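Local atomic coordinates of periplasmic binding protein component of an ABC type zinc uptake transporter (Synechocystis sp., PDB entry 1PQ4), a protein that probably captures zinc ions in the periplasm and delivers them to an ABC transporter for uptake into the cell. Residues K192-P198 against L209-E215; L238-F242 against K283-A287. All blocks are in the same frame, centred on the assembly; numbering follows the deposited sequence.

Contact 1 of 2, residues K192-P198 against L209-E215; sequences KFIVFHP and LVQIPIE. With ZN (zinc ion), chain C.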
loop_
_atom_site.group_PDB
_atom_site.type_symbol
_atom_site.label_atom_id
_atom_site.label_comp_id
_atom_site.label_asym_id
_atom_site.label_seq_id
_atom_site.Cartn_x
_atom_site.Cartn_y
_atom_site.Cartn_z
ATOM N N LYS A 192 10.494 5.414 -16.313
ATOM C CA LYS A 192 10.109 4.015 -16.179
ATOM C C LYS A 192 10.857 3.261 -15.085
ATOM O O LYS A 192 12.031 3.561 -14.845
ATOM C CB LYS A 192 10.376 3.332 -17.520
ATOM C CG LYS A 192 9.688 4.030 -18.686
ATOM C CD LYS A 192 9.943 3.326 -20.021
ATOM C CE LYS A 192 9.288 4.114 -21.158
ATOM N NZ LYS A 192 9.282 3.393 -22.455
ATOM N N PHE A 193 10.182 2.334 -14.379
ATOM C CA PHE A 193 10.884 1.481 -13.380
ATOM C C PHE A 193 10.251 0.093 -13.452
ATOM O O PHE A 193 9.065 -0.050 -13.740
ATOM C CB PHE A 193 10.906 2.040 -11.932
ATOM C CG PHE A 193 9.555 2.174 -11.272
ATOM C CD1 PHE A 193 9.204 1.336 -10.222
ATOM C CD2 PHE A 193 8.643 3.177 -11.675
ATOM C CE1 PHE A 193 7.982 1.476 -9.564
ATOM C CE2 PHE A 193 7.392 3.333 -11.016
ATOM C CZ PHE A 193 7.071 2.479 -9.960
ATOM N N ILE A 194 11.060 -0.940 -13.249
ATOM C CA ILE A 194 10.558 -2.326 -13.335
ATOM C C ILE A 194 10.477 -2.862 -11.943
ATOM O O ILE A 194 11.415 -2.730 -11.178
ATOM C CB ILE A 194 11.530 -3.238 -14.082
ATOM C CG1 ILE A 194 11.876 -2.628 -15.414
ATOM C CG2 ILE A 194 10.916 -4.622 -14.280
ATOM C CD1 ILE A 194 12.933 -3.437 -16.210
ATOM N N VAL A 195 9.362 -3.509 -11.628
ATOM C CA VAL A 195 9.128 -4.069 -10.314
ATOM C C VAL A 195 8.512 -5.419 -10.536
ATOM O O VAL A 195 8.001 -5.720 -11.612
ATOM C CB VAL A 195 8.099 -3.267 -9.464
ATOM C CG1 VAL A 195 8.658 -1.979 -9.087
ATOM C CG2 VAL A 195 6.785 -3.057 -10.275
ATOM N N PHE A 196 8.577 -6.236 -9.520
ATOM C CA PHE A 196 8.009 -7.543 -9.707
ATOM C C PHE A 196 6.490 -7.447 -9.599
ATOM O O PHE A 196 5.805 -7.652 -10.582
ATOM C CB PHE A 196 8.552 -8.532 -8.684
ATOM C CG PHE A 196 7.956 -9.897 -8.847
ATOM C CD1 PHE A 196 8.296 -10.683 -9.955
ATOM C CD2 PHE A 196 6.958 -10.341 -7.983
ATOM C CE1 PHE A 196 7.658 -11.875 -10.209
ATOM C CE2 PHE A 196 6.303 -11.565 -8.245
ATOM C CZ PHE A 196 6.670 -12.314 -9.365
ATOM N N HIS A 197 5.999 -7.095 -8.408
ATOM C CA HIS A 197 4.538 -7.034 -8.166
ATOM C C HIS A 197 4.085 -5.578 -8.333
ATOM O O HIS A 197 4.641 -4.671 -7.705
ATOM C CB HIS A 197 4.279 -7.545 -6.763
ATOM C CG HIS A 197 2.864 -7.397 -6.328
ATOM N ND1 HIS A 197 1.852 -8.207 -6.802
ATOM C CD2 HIS A 197 2.284 -6.532 -5.457
ATOM C CE1 HIS A 197 0.711 -7.858 -6.239
ATOM N NE2 HIS A 197 0.942 -6.842 -5.424
ATOM N N PRO A 198 3.061 -5.346 -9.178
ATOM C CA PRO A 198 2.573 -3.995 -9.439
ATOM C C PRO A 198 1.757 -3.397 -8.326
ATOM O O PRO A 198 0.538 -3.334 -8.381
ATOM C CB PRO A 198 1.794 -4.155 -10.757
ATOM C CG PRO A 198 1.161 -5.513 -10.595
ATOM C CD PRO A 198 2.262 -6.355 -9.906
ATOM N N LEU A 209 5.292 8.513 -13.284
ATOM C CA LEU A 209 6.268 7.458 -13.514
ATOM C C LEU A 209 5.490 6.404 -14.260
ATOM O O LEU A 209 4.253 6.453 -14.318
ATOM C CB LEU A 209 6.759 6.880 -12.186
ATOM C CG LEU A 209 7.446 7.894 -11.255
ATOM C CD1 LEU A 209 7.874 7.208 -9.966
ATOM C CD2 LEU A 209 8.666 8.491 -11.940
ATOM N N VAL A 210 6.219 5.458 -14.845
ATOM C CA VAL A 210 5.616 4.364 -15.575
ATOM C C VAL A 210 6.103 3.109 -14.890
ATOM O O VAL A 210 7.292 2.828 -14.868
ATOM C CB VAL A 210 6.063 4.358 -17.050
ATOM C CG1 VAL A 210 5.573 3.095 -17.726
ATOM C CG2 VAL A 210 5.467 5.603 -17.785
ATOM N N GLN A 211 5.187 2.360 -14.311
ATOM C CA GLN A 211 5.574 1.148 -13.614
ATOM C C GLN A 211 5.521 0.026 -14.628
ATOM O O GLN A 211 4.520 -0.116 -15.297
ATOM C CB GLN A 211 4.559 0.891 -12.495
ATOM C CG GLN A 211 4.510 -0.513 -12.011
ATOM C CD GLN A 211 3.367 -0.761 -11.016
ATOM O OE1 GLN A 211 2.167 -0.678 -11.357
ATOM N NE2 GLN A 211 3.735 -1.071 -9.806
ATOM N N ILE A 212 6.580 -0.766 -14.745
ATOM C CA ILE A 212 6.618 -1.888 -15.692
ATOM C C ILE A 212 6.676 -3.123 -14.798
ATOM O O ILE A 212 7.679 -3.394 -14.121
ATOM C CB ILE A 212 7.892 -1.833 -16.595
ATOM C CG1 ILE A 212 7.857 -0.559 -17.458
ATOM C CG2 ILE A 212 7.949 -3.059 -17.496
ATOM C CD1 ILE A 212 9.179 -0.201 -18.133
ATOM N N PRO A 213 5.590 -3.877 -14.755
ATOM C CA PRO A 213 5.623 -5.051 -13.889
ATOM C C PRO A 213 6.136 -6.309 -14.537
ATOM O O PRO A 213 5.997 -6.502 -15.746
ATOM C CB PRO A 213 4.158 -5.192 -13.452
ATOM C CG PRO A 213 3.413 -4.739 -14.682
ATOM C CD PRO A 213 4.204 -3.516 -15.132
ATOM N N ILE A 214 6.749 -7.152 -13.722
ATOM C CA ILE A 214 7.259 -8.435 -14.208
ATOM C C ILE A 214 6.155 -9.509 -14.020
ATOM O O ILE A 214 5.927 -10.333 -14.903
ATOM C CB ILE A 214 8.498 -8.896 -13.384
ATOM C CG1 ILE A 214 9.664 -7.943 -13.587
ATOM C CG2 ILE A 214 8.961 -10.321 -13.847
ATOM C CD1 ILE A 214 10.783 -8.065 -12.557
ATOM N N GLU A 215 5.525 -9.549 -12.853
ATOM C CA GLU A 215 4.479 -10.562 -12.669
ATOM C C GLU A 215 3.343 -10.326 -13.651
ATOM O O GLU A 215 3.086 -9.197 -14.058
ATOM C CB GLU A 215 3.923 -10.563 -11.235
ATOM C CG GLU A 215 3.024 -9.416 -10.893
ATOM C CD GLU A 215 1.971 -9.758 -9.820
ATOM O OE1 GLU A 215 2.333 -10.201 -8.694
ATOM O OE2 GLU A 215 0.764 -9.564 -10.127
HETATM ZN ZN ZN C . -0.318 -6.019 -4.021
HETATM O O HOH W 1 0.789 -5.365 -2.138
#
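A zinc ligand is held here by a carboxylate from just beyond the neighbouring strand: His197 NE2 binds ZN at 2.1 Å, while its ND1 donates a nearly straight hydrogen bond to Glu215 OE1 (2.8 Å, 174°), which orients the imidazole and leaves NE2 to the metal. Glu215 also lays CB over one face of the Phe196 ring, a CH-pi contact 4.0 Å from the centroid, and its CG meets Pro198 CD at 3.3 Å. Before this end, the two strands run parallel, pairing Lys192 with Val210 through Val195 with Pro213. Their ladder runs from Phe193 N to Val210 O (3.0 Å), Ile212 N to Phe193 O (2.8 Å), Val195 N to Ile212 O (3.0 Å) and Ile214 N to Val195 O (2.8 Å); beyond the strands Glu215 N reaches Phe196 O (3.0 Å). Ile194 CG2 packs on Ile214 CG1 at 3.6 Å, on the side met by helix 223-234; on the other sheet face Phe193 covers Gln211 CA by CH-pi. His37, His133 and water 1 complete the zinc shell. In this cluster A-I (family 9) solute-binding protein, helix 201-206 links the strands in a beta-alpha-beta unit that presents one ligand of the three-histidine site, with its Glu215 partner, just beyond their C-terminal ends.

Contact 2 of 2, residues L238-F242 against K283-A287; sequences LTMVF and KIANA
Residues 240-242 are extended strand, entered through Thr239 at phi/psi -96/-17, while 283-287 is a turn of the C-terminal helix 273-288. The helix runs roughly antiparallel to the strand, at 154° between N-to-C directions, with the segment axes 9.3 Å apart at closest approach. The nearest CA atoms are those of Thr239 and Ala287, 5.5 Å apart. Met240 and Phe242 direct CA-to-CB toward the helix and Val241 directs it away, so the two flanking residues make the strand's contact. Ala287, whose small side chain permits close approach, puts CB 3.5 Å from Met240 CB and 4.0 Å from Phe242 CZ. Phe242, chi1 m and chi2 102°, sends its ring between strand and helix: Ile284 CD1 lies over one face, 4.2 Å from the centroid in a CH-pi contact, with Ile284 at chi1 m and chi2 p. Lys283 O sits at the ring edge, 3.6 Å from CZ of Phe242. The Lys283 side chain leads away to a hydrogen bond with Leu265 O. At the other end Thr239 CB comes within 3.0 Å of Ala287 O, and water 2 accepts from Thr239 N (2.5 Å) and donates to Ala287 O (3.1 Å). This is helix-on-sheet packing in an alpha/beta lobe. With no direct hydrogen bond between the segments, apolar fit and CH-pi contact join them, and a single water bridges their backbones at the edge.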
loop_
_atom_site.group_PDB
_atom_site.type_symbol
_atom_site.label_atom_id
_atom_site.label_comp_id
_atom_site.label_asym_id
_atom_site.label_seq_id
_atom_site.Cartn_x
_atom_site.Cartn_y
_atom_site.Cartn_z
ATOM N N LEU A 238 17.299 0.524 -18.596
ATOM C CA LEU A 238 17.037 0.498 -17.149
ATOM C C LEU A 238 18.262 0.024 -16.333
ATOM O O LEU A 238 18.952 -0.918 -16.695
ATOM C CB LEU A 238 15.787 -0.334 -16.858
ATOM C CG LEU A 238 14.570 0.260 -17.590
ATOM C CD1 LEU A 238 13.366 -0.614 -17.354
ATOM C CD2 LEU A 238 14.294 1.699 -17.112
ATOM N N THR A 239 18.514 0.712 -15.237
ATOM C CA THR A 239 19.669 0.492 -14.375
ATOM C C THR A 239 19.480 -0.401 -13.156
ATOM O O THR A 239 20.446 -0.870 -12.541
ATOM C CB THR A 239 20.150 1.892 -13.882
ATOM O OG1 THR A 239 21.166 2.376 -14.773
ATOM C CG2 THR A 239 20.657 1.878 -12.414
ATOM N N MET A 240 18.228 -0.623 -12.794
ATOM C CA MET A 240 17.959 -1.364 -11.598
ATOM C C MET A 240 16.675 -2.115 -11.760
ATOM O O MET A 240 15.803 -1.698 -12.527
ATOM C CB MET A 240 17.839 -0.381 -10.451
ATOM C CG MET A 240 17.939 -0.968 -9.087
ATOM S SD MET A 240 19.658 -0.987 -8.648
ATOM C CE MET A 240 20.062 0.768 -8.915
ATOM N N VAL A 241 16.552 -3.236 -11.071
ATOM C CA VAL A 241 15.312 -3.989 -11.157
ATOM C C VAL A 241 14.860 -4.108 -9.716
ATOM O O VAL A 241 15.665 -4.433 -8.834
ATOM C CB VAL A 241 15.500 -5.390 -11.768
ATOM C CG1 VAL A 241 14.170 -6.116 -11.799
ATOM C CG2 VAL A 241 16.073 -5.254 -13.180
ATOM N N PHE A 242 13.588 -3.795 -9.462
ATOM C CA PHE A 242 13.110 -3.857 -8.102
ATOM C C PHE A 242 12.306 -5.108 -7.866
ATOM O O PHE A 242 11.642 -5.608 -8.757
ATOM C CB PHE A 242 12.254 -2.643 -7.810
ATOM C CG PHE A 242 13.003 -1.377 -7.878
ATOM C CD1 PHE A 242 12.900 -0.552 -8.994
ATOM C CD2 PHE A 242 13.835 -1.006 -6.833
ATOM C CE1 PHE A 242 13.622 0.638 -9.073
ATOM C CE2 PHE A 242 14.567 0.210 -6.905
ATOM C CZ PHE A 242 14.452 1.018 -8.026
ATOM N N LYS A 283 15.164 5.541 -4.106
ATOM C CA LYS A 283 15.637 4.368 -4.862
ATOM C C LYS A 283 15.338 4.474 -6.323
ATOM O O LYS A 283 16.152 4.118 -7.194
ATOM C CB LYS A 283 15.010 3.078 -4.330
ATOM C CG LYS A 283 15.804 2.534 -3.153
ATOM C CD LYS A 283 15.204 1.308 -2.517
ATOM C CE LYS A 283 16.128 0.892 -1.339
ATOM N NZ LYS A 283 15.431 -0.080 -0.458
ATOM N N ILE A 284 14.151 4.972 -6.632
ATOM C CA ILE A 284 13.794 5.098 -8.029
ATOM C C ILE A 284 14.633 6.181 -8.678
ATOM O O ILE A 284 15.094 6.026 -9.810
ATOM C CB ILE A 284 12.288 5.416 -8.192
ATOM C CG1 ILE A 284 11.479 4.140 -7.904
ATOM C CG2 ILE A 284 11.993 5.907 -9.614
ATOM C CD1 ILE A 284 11.752 3.334 -6.636
ATOM N N ALA A 285 14.805 7.288 -7.968
ATOM C CA ALA A 285 15.612 8.372 -8.530
ATOM C C ALA A 285 17.063 7.876 -8.758
ATOM O O ALA A 285 17.675 8.148 -9.793
ATOM C CB ALA A 285 15.614 9.590 -7.580
ATOM N N ASN A 286 17.608 7.146 -7.799
ATOM C CA ASN A 286 18.975 6.669 -7.960
ATOM C C ASN A 286 19.129 5.769 -9.158
ATOM O O ASN A 286 20.166 5.764 -9.818
ATOM C CB ASN A 286 19.447 5.921 -6.724
ATOM C CG ASN A 286 19.668 6.835 -5.556
ATOM O OD1 ASN A 286 19.699 8.058 -5.714
ATOM N ND2 ASN A 286 19.827 6.254 -4.361
ATOM N N ALA A 287 18.091 5.011 -9.445
ATOM C CA ALA A 287 18.151 4.079 -10.539
ATOM C C ALA A 287 17.989 4.704 -11.898
ATOM O O ALA A 287 18.492 4.168 -12.869
ATOM C CB ALA A 287 17.103 2.993 -10.353
HETATM O O HOH W 2 16.779 2.480 -14.751
#

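How the contacts relate
Contacts 1 and 2, centred 11 Å apart, follow one another along the chain and share a boundary where strand 192-195 runs beside 240-244. Ile194 O lies 3.0 Å from Phe242 N, a probable hydrogen bond that ties strand 192-195 to the strand of contact 2. Side chains also meet there: Val195 CG1 is 3.9 Å from Phe242 CB, and Ile194 CD1 lies unusually close to Leu238 CD1, at 3.1 Å. Contact 1 supplies a zinc ligand directly, whereas contact 2 lies farther back: the side chain of Phe242 is about 9 Å from that of His197 and about 14 Å from the zinc, nearest atoms in each case.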